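Side-chain contacts in intracellular protease/amidase (Salmonella enterica subsp. enterica serovar Typhimurium, PDB 4K2H), which is of unknown function but belongs to the DJ-1/PfpI family, binds zinc in the crystal and may have peptidase activity: residues C103-A108 / F160-T165; Y139-V144 / S152-G157; A80-A83 / A87-A90. The protein carries 1 engineered substitution. All coordinates share one frame; numbering follows the deposited sequence.

Interaction 1. Residues C103-A108 / F160-T165; sequences CPIASA and FDFALT. Engineered in segment 103-108: Ala106 (natural residue Cys).
Phe162 drives its aromatic ring from helix 159-171 into the end of strand 101-104, where Cys103, Pro104 and Ile105 receive it. Among the five parallel strands of this chain, in the α/β core of the DJ-1/PfpI fold, it is an outermost one, with the hairpin strand 150-153 bonded along its end. Because Phe162 CG lies anti to the backbone N (chi1 167°), the ring stands out from the helix and presents its far rim to the strand. Its tip meets main chain as well as side chain: CZ comes within 3.5 Å of Cys103 O, which approaches at the ring edge, and within 3.7 Å of Cys103 CB. Pro104 O reaches Phe162 CE1 at 3.7 Å from an oblique direction. Aromatic C-H groups carry a slight positive charge, so carbonyl oxygens are acceptable neighbours for this rim although no hydrogen bond crosses the contact. Ile105 works differently, laying CD1 over one face, 4.2 Å above the ring plane and offset toward the rim. A long branched aliphatic chain suits that position, since it can extend a methyl across a flat surface. Val144 also packs on Phe162.

Beyond Ile105 the chain makes a type II' turn into helix 108-114. The engineered Ala106, a cysteine in the natural protein, stands in this turn with a positive phi of 64°, consistent with the nucleophile elbow of the family. On the helix, Thr165 OG1 donates back to Asp161 O at 2.7 Å, and that oxygen also accepts from Thr165 N, the two donors approaching from opposite faces of the carbonyl plane.

Interaction 2. Residues Y139-V144 / S152-G157; sequences YVDAPV and SGKGLG
With CG anti to the backbone N (chi1 176°) and the chain extended beyond CG, Lys154 runs out toward Asp141, whose own CG is likewise anti to N (chi1 -176°). The two side chains meet just beyond the open end of the β-hairpin formed by strands 144-147 and 150-153. Lys154 NZ gives a salt-bridging hydrogen bond of 2.7 Å to Asp141 OD1, coming in on the syn side and somewhat out of the carboxylate plane. The grip is one-sided: Asp141 OD2 stays 3.6 Å from Lys154 NZ. A lysine is apt here because its methylene chain covers backbone on the way, Lys154 CB lying 3.6 Å from Ala142 O, before the ammonium group reaches the acid. That same lysine forms a cation-pi contact with Tyr185 of the second subunit, so its charge serves the dimer interface as well, and the nearby cation probably favours the ionised form of Asp141.

Main-chain contacts fix the base of the lysine. Lys154 N donates to Pro143 O at 2.9 Å, with an N-H...O angle of 146°, and one residue further in Val144 and Gly153 form an antiparallel, non-hydrogen-bonded pair. Proline loses nothing at its position, since it serves as acceptor through its carbonyl. Gly153 adds no bulk where Phe162 packs against its CA. Ser152 OG accepts a hydrogen bond from Val125 N, while Ser152 O receives a CA-H...O contact from Val144 CA at 3.3 Å.

Interaction 3. Residues A80-A83 / A87-A90; sequences ANLA and AVIA
Leu82 and Val88 meet across the short turn between helices 76-83 and 86-97, their side chains crossing at about a right angle. Leu82 CD2 rests against both Val88 methyls, 3.9 Å from CG2 and 4.1 Å from CG1. Beneath this apolar touch, Val88 CB approaches Leu82 O at 3.5 Å. A β-branched valine is well suited here, because both methyls start close to the backbone and can sit against leucine and carbonyl together.

Ile89 covers the neighbouring piece of main chain. A chi1 of -56° sets its CG1 beside the backbone N, and the chi2 rotation of -37° then brings Ile89 CD1 near the end of the first helix, 3.8 Å from Ala83 O and 4.1 Å from Leu82 O. The small Ala83, whose CB points away from the second helix, takes part through its backbone.

Further out, Leu10 of strand 6-11 touches both Leu82 and Val88, so the pair joins the two helices to the central parallel sheet. Polar bonds hold the surroundings: Asn81 ND2 donates to Pro13 O, Ala83 O is bonded to His116 NE2, and Ala87 N to Asn85 OD1.

No hydrogen bond links the two segments. The contact therefore depends on burial and shape, with aliphatic groups shielding the last carbonyls of helix 76-83, and the histidine supplies a polar partner to Ala83 O.

How the interactions relate
Followed from the N terminus, interaction 3 comes first and closes a very short loop, packing the start of helix 86-97 against the end of helix 76-83 beside the central sheet. That second helix leads into strand 101-104, where interaction 1 opens; its loop closes much later, on helix 159-171. Interaction 2 is nested inside that loop, shutting the hairpin just before the helix begins. Interactions 1 and 2 touch directly: probable hydrogen bonds of 2.9 Å join Pro104 O to Gly153 N and Ala106 N to Gly153 O, tying the hairpin to the sheet edge and the turn after it. Interaction 3 stands in series with both, its centre about 18 Å from that of interaction 1.

Interaction 1. Residues C103-A108 / F160-T165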
loop_
_atom_site.group_PDB
_atom_site.type_symbol
_atom_site.label_atom_id
_atom_site.label_comp_id
_atom_site.label_asym_id
_atom_site.label_seq_id
_atom_site.Cartn_x
_atom_site.Cartn_y
_atom_site.Cartn_z
ATOM N N CYS A 103 5.162 16.069 5.782
ATOM C CA CYS A 103 5.669 14.723 5.666
ATOM C C CYS A 103 5.667 14.245 4.224
ATOM O O CYS A 103 4.757 13.490 3.804
ATOM C CB CYS A 103 4.831 13.792 6.503
ATOM S SG CYS A 103 4.513 14.370 8.168
ATOM N N PRO A 104 6.702 14.654 3.477
ATOM C CA PRO A 104 6.930 14.172 2.136
ATOM C C PRO A 104 7.644 12.855 2.076
ATOM O O PRO A 104 8.537 12.560 2.901
ATOM C CB PRO A 104 7.822 15.249 1.533
ATOM C CG PRO A 104 8.646 15.689 2.691
ATOM C CD PRO A 104 7.626 15.749 3.811
ATOM N N ILE A 105 7.265 12.066 1.075
ATOM C CA ILE A 105 7.950 10.846 0.792
ATOM C C ILE A 105 8.413 10.772 -0.651
ATOM O O ILE A 105 7.757 11.279 -1.592
ATOM C CB ILE A 105 7.101 9.627 1.199
ATOM C CG1 ILE A 105 7.731 8.334 0.674
ATOM C CG2 ILE A 105 5.684 9.712 0.695
ATOM C CD1 ILE A 105 7.682 7.204 1.681
ATOM N N ALA A 106 9.570 10.144 -0.826
ATOM C CA ALA A 106 10.093 9.802 -2.163
ATOM C C ALA A 106 10.386 11.076 -2.966
ATOM O O ALA A 106 11.138 11.901 -2.486
ATOM C CB ALA A 106 9.152 8.852 -2.900
ATOM N N SER A 107 9.826 11.258 -4.161
ATOM C CA SER A 107 10.149 12.456 -4.944
ATOM C C SER A 107 9.662 13.787 -4.343
ATOM O O SER A 107 10.158 14.838 -4.735
ATOM C CB SER A 107 9.673 12.319 -6.407
ATOM O OG SER A 107 8.270 12.476 -6.530
ATOM N N ALA A 108 8.724 13.744 -3.391
ATOM C CA ALA A 108 7.918 14.911 -3.011
ATOM C C ALA A 108 8.688 16.019 -2.282
ATOM O O ALA A 108 8.358 17.192 -2.424
ATOM C CB ALA A 108 6.734 14.476 -2.161
ATOM N N PHE A 160 7.083 1.841 5.743
ATOM C CA PHE A 160 6.668 1.439 7.090
ATOM C C PHE A 160 7.395 2.277 8.127
ATOM O O PHE A 160 6.774 2.811 9.053
ATOM C CB PHE A 160 6.875 -0.062 7.310
ATOM C CG PHE A 160 5.857 -0.933 6.590
ATOM C CD1 PHE A 160 4.523 -0.946 6.991
ATOM C CD2 PHE A 160 6.242 -1.757 5.524
ATOM C CE1 PHE A 160 3.589 -1.735 6.337
ATOM C CE2 PHE A 160 5.310 -2.553 4.869
ATOM C CZ PHE A 160 3.978 -2.542 5.272
ATOM N N ASP A 161 8.704 2.427 7.946
ATOM C CA ASP A 161 9.493 3.212 8.884
ATOM C C ASP A 161 8.973 4.651 8.927
ATOM O O ASP A 161 8.804 5.227 10.018
ATOM C CB ASP A 161 10.982 3.174 8.521
ATOM C CG ASP A 161 11.866 3.674 9.652
ATOM O OD1 ASP A 161 11.309 4.054 10.702
ATOM O OD2 ASP A 161 13.111 3.686 9.493
ATOM N N PHE A 162 8.702 5.211 7.752
ATOM C CA PHE A 162 8.162 6.568 7.617
ATOM C C PHE A 162 6.837 6.717 8.348
ATOM O O PHE A 162 6.651 7.664 9.131
ATOM C CB PHE A 162 8.037 6.911 6.125
ATOM C CG PHE A 162 7.207 8.141 5.828
ATOM C CD1 PHE A 162 7.779 9.415 5.857
ATOM C CD2 PHE A 162 5.866 8.018 5.477
ATOM C CE1 PHE A 162 7.018 10.543 5.561
ATOM C CE2 PHE A 162 5.110 9.137 5.169
ATOM C CZ PHE A 162 5.688 10.406 5.235
ATOM N N ALA A 163 5.926 5.783 8.088
ATOM C CA ALA A 163 4.600 5.801 8.694
ATOM C C ALA A 163 4.643 5.603 10.218
ATOM O O ALA A 163 3.957 6.302 10.966
ATOM C CB ALA A 163 3.712 4.738 8.049
ATOM N N LEU A 164 5.446 4.639 10.681
ATOM C CA LEU A 164 5.538 4.390 12.129
ATOM C C LEU A 164 6.168 5.599 12.825
ATOM O O LEU A 164 5.666 6.054 13.836
ATOM C CB LEU A 164 6.265 3.084 12.417
ATOM C CG LEU A 164 5.531 1.862 11.844
ATOM C CD1 LEU A 164 6.461 0.669 11.796
ATOM C CD2 LEU A 164 4.243 1.484 12.576
ATOM N N THR A 165 7.205 6.172 12.235
ATOM C CA THR A 165 7.847 7.360 12.806
ATOM C C THR A 165 6.913 8.549 12.882
ATOM O O THR A 165 6.809 9.212 13.929
ATOM C CB THR A 165 9.097 7.748 12.014
ATOM O OG1 THR A 165 9.962 6.632 12.038
ATOM C CG2 THR A 165 9.826 8.927 12.645
#

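Interaction 2. Residues Y139-V144 / S152-G157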
loop_
_atom_site.group_PDB
_atom_site.type_symbol
_atom_site.label_atom_id
_atom_site.label_comp_id
_atom_site.label_asym_id
_atom_site.label_seq_id
_atom_site.Cartn_x
_atom_site.Cartn_y
_atom_site.Cartn_z
ATOM N N TYR A 139 20.366 17.563 1.861
ATOM C CA TYR A 139 20.076 16.158 1.619
ATOM C C TYR A 139 20.824 15.252 2.587
ATOM O O TYR A 139 22.045 15.361 2.705
ATOM C CB TYR A 139 20.476 15.785 0.189
ATOM C CG TYR A 139 20.339 14.308 -0.110
ATOM C CD1 TYR A 139 19.100 13.757 -0.437
ATOM C CD2 TYR A 139 21.432 13.483 -0.075
ATOM C CE1 TYR A 139 18.969 12.415 -0.728
ATOM C CE2 TYR A 139 21.326 12.137 -0.356
ATOM C CZ TYR A 139 20.090 11.600 -0.680
ATOM O OH TYR A 139 19.991 10.257 -0.952
ATOM N N VAL A 140 20.096 14.374 3.271
ATOM C CA VAL A 140 20.691 13.307 4.080
ATOM C C VAL A 140 20.195 11.985 3.521
ATOM O O VAL A 140 18.989 11.838 3.225
ATOM C CB VAL A 140 20.275 13.392 5.565
ATOM C CG1 VAL A 140 21.007 12.333 6.408
ATOM C CG2 VAL A 140 20.574 14.778 6.123
ATOM N N ASP A 141 21.107 11.036 3.331
ATOM C CA ASP A 141 20.717 9.714 2.833
ATOM C C ASP A 141 20.383 8.817 3.993
ATOM O O ASP A 141 21.232 8.092 4.475
ATOM C CB ASP A 141 21.792 9.068 1.957
ATOM C CG ASP A 141 21.330 7.733 1.352
ATOM O OD1 ASP A 141 20.173 7.284 1.607
ATOM O OD2 ASP A 141 22.116 7.123 0.601
ATOM N N ALA A 142 19.129 8.866 4.430
ATOM C CA ALA A 142 18.610 7.944 5.440
ATOM C C ALA A 142 17.173 7.550 5.084
ATOM O O ALA A 142 16.493 8.282 4.374
ATOM C CB ALA A 142 18.652 8.591 6.812
ATOM N N PRO A 143 16.707 6.392 5.591
ATOM C CA PRO A 143 15.336 5.943 5.363
ATOM C C PRO A 143 14.295 7.001 5.691
ATOM O O PRO A 143 13.365 7.230 4.901
ATOM C CB PRO A 143 15.211 4.733 6.311
ATOM C CG PRO A 143 16.600 4.166 6.352
ATOM C CD PRO A 143 17.514 5.369 6.292
ATOM N N VAL A 144 14.457 7.609 6.865
ATOM C CA VAL A 144 13.593 8.620 7.375
ATOM C C VAL A 144 14.467 9.695 8.020
ATOM O O VAL A 144 15.341 9.397 8.824
ATOM C CB VAL A 144 12.621 8.038 8.417
ATOM C CG1 VAL A 144 11.714 9.122 8.981
ATOM C CG2 VAL A 144 11.760 6.951 7.794
ATOM N N SER A 152 10.605 13.406 6.483
ATOM C CA SER A 152 10.679 12.923 5.105
ATOM C C SER A 152 11.021 11.455 5.058
ATOM O O SER A 152 11.625 10.913 5.973
ATOM C CB SER A 152 11.691 13.750 4.293
ATOM O OG SER A 152 12.961 13.805 4.936
ATOM N N GLY A 153 10.616 10.808 3.976
ATOM C CA GLY A 153 10.737 9.366 3.797
ATOM C C GLY A 153 11.445 9.187 2.481
ATOM O O GLY A 153 11.188 9.918 1.551
ATOM N N LYS A 154 12.372 8.248 2.401
ATOM C CA LYS A 154 13.225 8.149 1.228
ATOM C C LYS A 154 12.538 7.547 0.014
ATOM O O LYS A 154 12.753 8.000 -1.120
ATOM C CB LYS A 154 14.497 7.349 1.560
ATOM C CG LYS A 154 15.393 7.120 0.352
ATOM C CD LYS A 154 16.793 6.674 0.763
ATOM C CE LYS A 154 17.553 6.207 -0.467
ATOM N NZ LYS A 154 18.920 5.744 -0.151
ATOM N N GLY A 155 11.756 6.507 0.235
ATOM C CA GLY A 155 11.028 5.875 -0.850
ATOM C C GLY A 155 10.167 4.720 -0.357
ATOM O O GLY A 155 10.124 4.450 0.837
ATOM N N LEU A 156 9.509 4.029 -1.298
ATOM C CA LEU A 156 8.528 3.000 -0.972
ATOM C C LEU A 156 9.077 1.890 -0.093
ATOM O O LEU A 156 8.397 1.433 0.825
ATOM C CB LEU A 156 7.882 2.424 -2.237
ATOM C CG LEU A 156 6.856 1.293 -2.050
ATOM C CD1 LEU A 156 5.712 1.738 -1.169
ATOM C CD2 LEU A 156 6.366 0.750 -3.404
ATOM N N GLY A 157 10.323 1.498 -0.317
ATOM C CA GLY A 157 10.941 0.474 0.515
ATOM C C GLY A 157 10.988 0.853 1.962
ATOM O O GLY A 157 11.094 0.004 2.813
#

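Interaction 3. Residues A80-A83 / A87-A90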
loop_
_atom_site.group_PDB
_atom_site.type_symbol
_atom_site.label_atom_id
_atom_site.label_comp_id
_atom_site.label_asym_id
_atom_site.label_seq_id
_atom_site.Cartn_x
_atom_site.Cartn_y
_atom_site.Cartn_z
ATOM N N ALA A 80 4.799 16.254 -9.437
ATOM C CA ALA A 80 4.695 17.378 -10.373
ATOM C C ALA A 80 3.333 18.057 -10.291
ATOM O O ALA A 80 3.251 19.281 -10.350
ATOM C CB ALA A 80 4.977 16.932 -11.822
ATOM N N ASN A 81 2.262 17.282 -10.145
ATOM C CA ASN A 81 0.936 17.876 -10.069
ATOM C C ASN A 81 0.719 18.562 -8.706
ATOM O O ASN A 81 0.084 19.612 -8.640
ATOM C CB ASN A 81 -0.163 16.853 -10.360
ATOM C CG ASN A 81 -0.190 16.409 -11.820
ATOM O OD1 ASN A 81 0.111 17.178 -12.724
ATOM N ND2 ASN A 81 -0.568 15.155 -12.049
ATOM N N LEU A 82 1.249 18.011 -7.625
ATOM C CA LEU A 82 1.220 18.770 -6.345
ATOM C C LEU A 82 1.926 20.109 -6.494
ATOM O O LEU A 82 1.390 21.136 -6.093
ATOM C CB LEU A 82 1.880 17.989 -5.197
ATOM C CG LEU A 82 1.108 16.781 -4.685
ATOM C CD1 LEU A 82 1.925 15.961 -3.713
ATOM C CD2 LEU A 82 -0.196 17.189 -4.043
ATOM N N ALA A 83 3.120 20.089 -7.092
ATOM C CA ALA A 83 3.985 21.282 -7.178
ATOM C C ALA A 83 3.377 22.393 -8.049
ATOM O O ALA A 83 3.586 23.592 -7.796
ATOM C CB ALA A 83 5.376 20.905 -7.687
ATOM N N ALA A 87 -3.085 25.907 -4.627
ATOM C CA ALA A 87 -3.817 25.543 -3.441
ATOM C C ALA A 87 -3.014 24.583 -2.583
ATOM O O ALA A 87 -3.078 24.652 -1.363
ATOM C CB ALA A 87 -5.155 24.944 -3.792
ATOM N N VAL A 88 -2.236 23.714 -3.216
ATOM C CA VAL A 88 -1.314 22.840 -2.483
ATOM C C VAL A 88 -0.217 23.659 -1.782
ATOM O O VAL A 88 0.058 23.474 -0.601
ATOM C CB VAL A 88 -0.661 21.788 -3.396
ATOM C CG1 VAL A 88 0.424 21.019 -2.631
ATOM C CG2 VAL A 88 -1.716 20.832 -3.942
ATOM N N ILE A 89 0.396 24.577 -2.522
ATOM C CA ILE A 89 1.467 25.388 -1.965
ATOM C C ILE A 89 0.910 26.178 -0.762
ATOM O O ILE A 89 1.523 26.174 0.301
ATOM C CB ILE A 89 2.073 26.334 -3.005
ATOM C CG1 ILE A 89 2.585 25.571 -4.258
ATOM C CG2 ILE A 89 3.140 27.205 -2.374
ATOM C CD1 ILE A 89 3.222 24.209 -4.056
ATOM N N ALA A 90 -0.265 26.797 -0.908
ATOM C CA ALA A 90 -0.864 27.544 0.218
ATOM C C ALA A 90 -1.176 26.675 1.426
ATOM O O ALA A 90 -1.021 27.130 2.567
ATOM C CB ALA A 90 -2.134 28.282 -0.196
#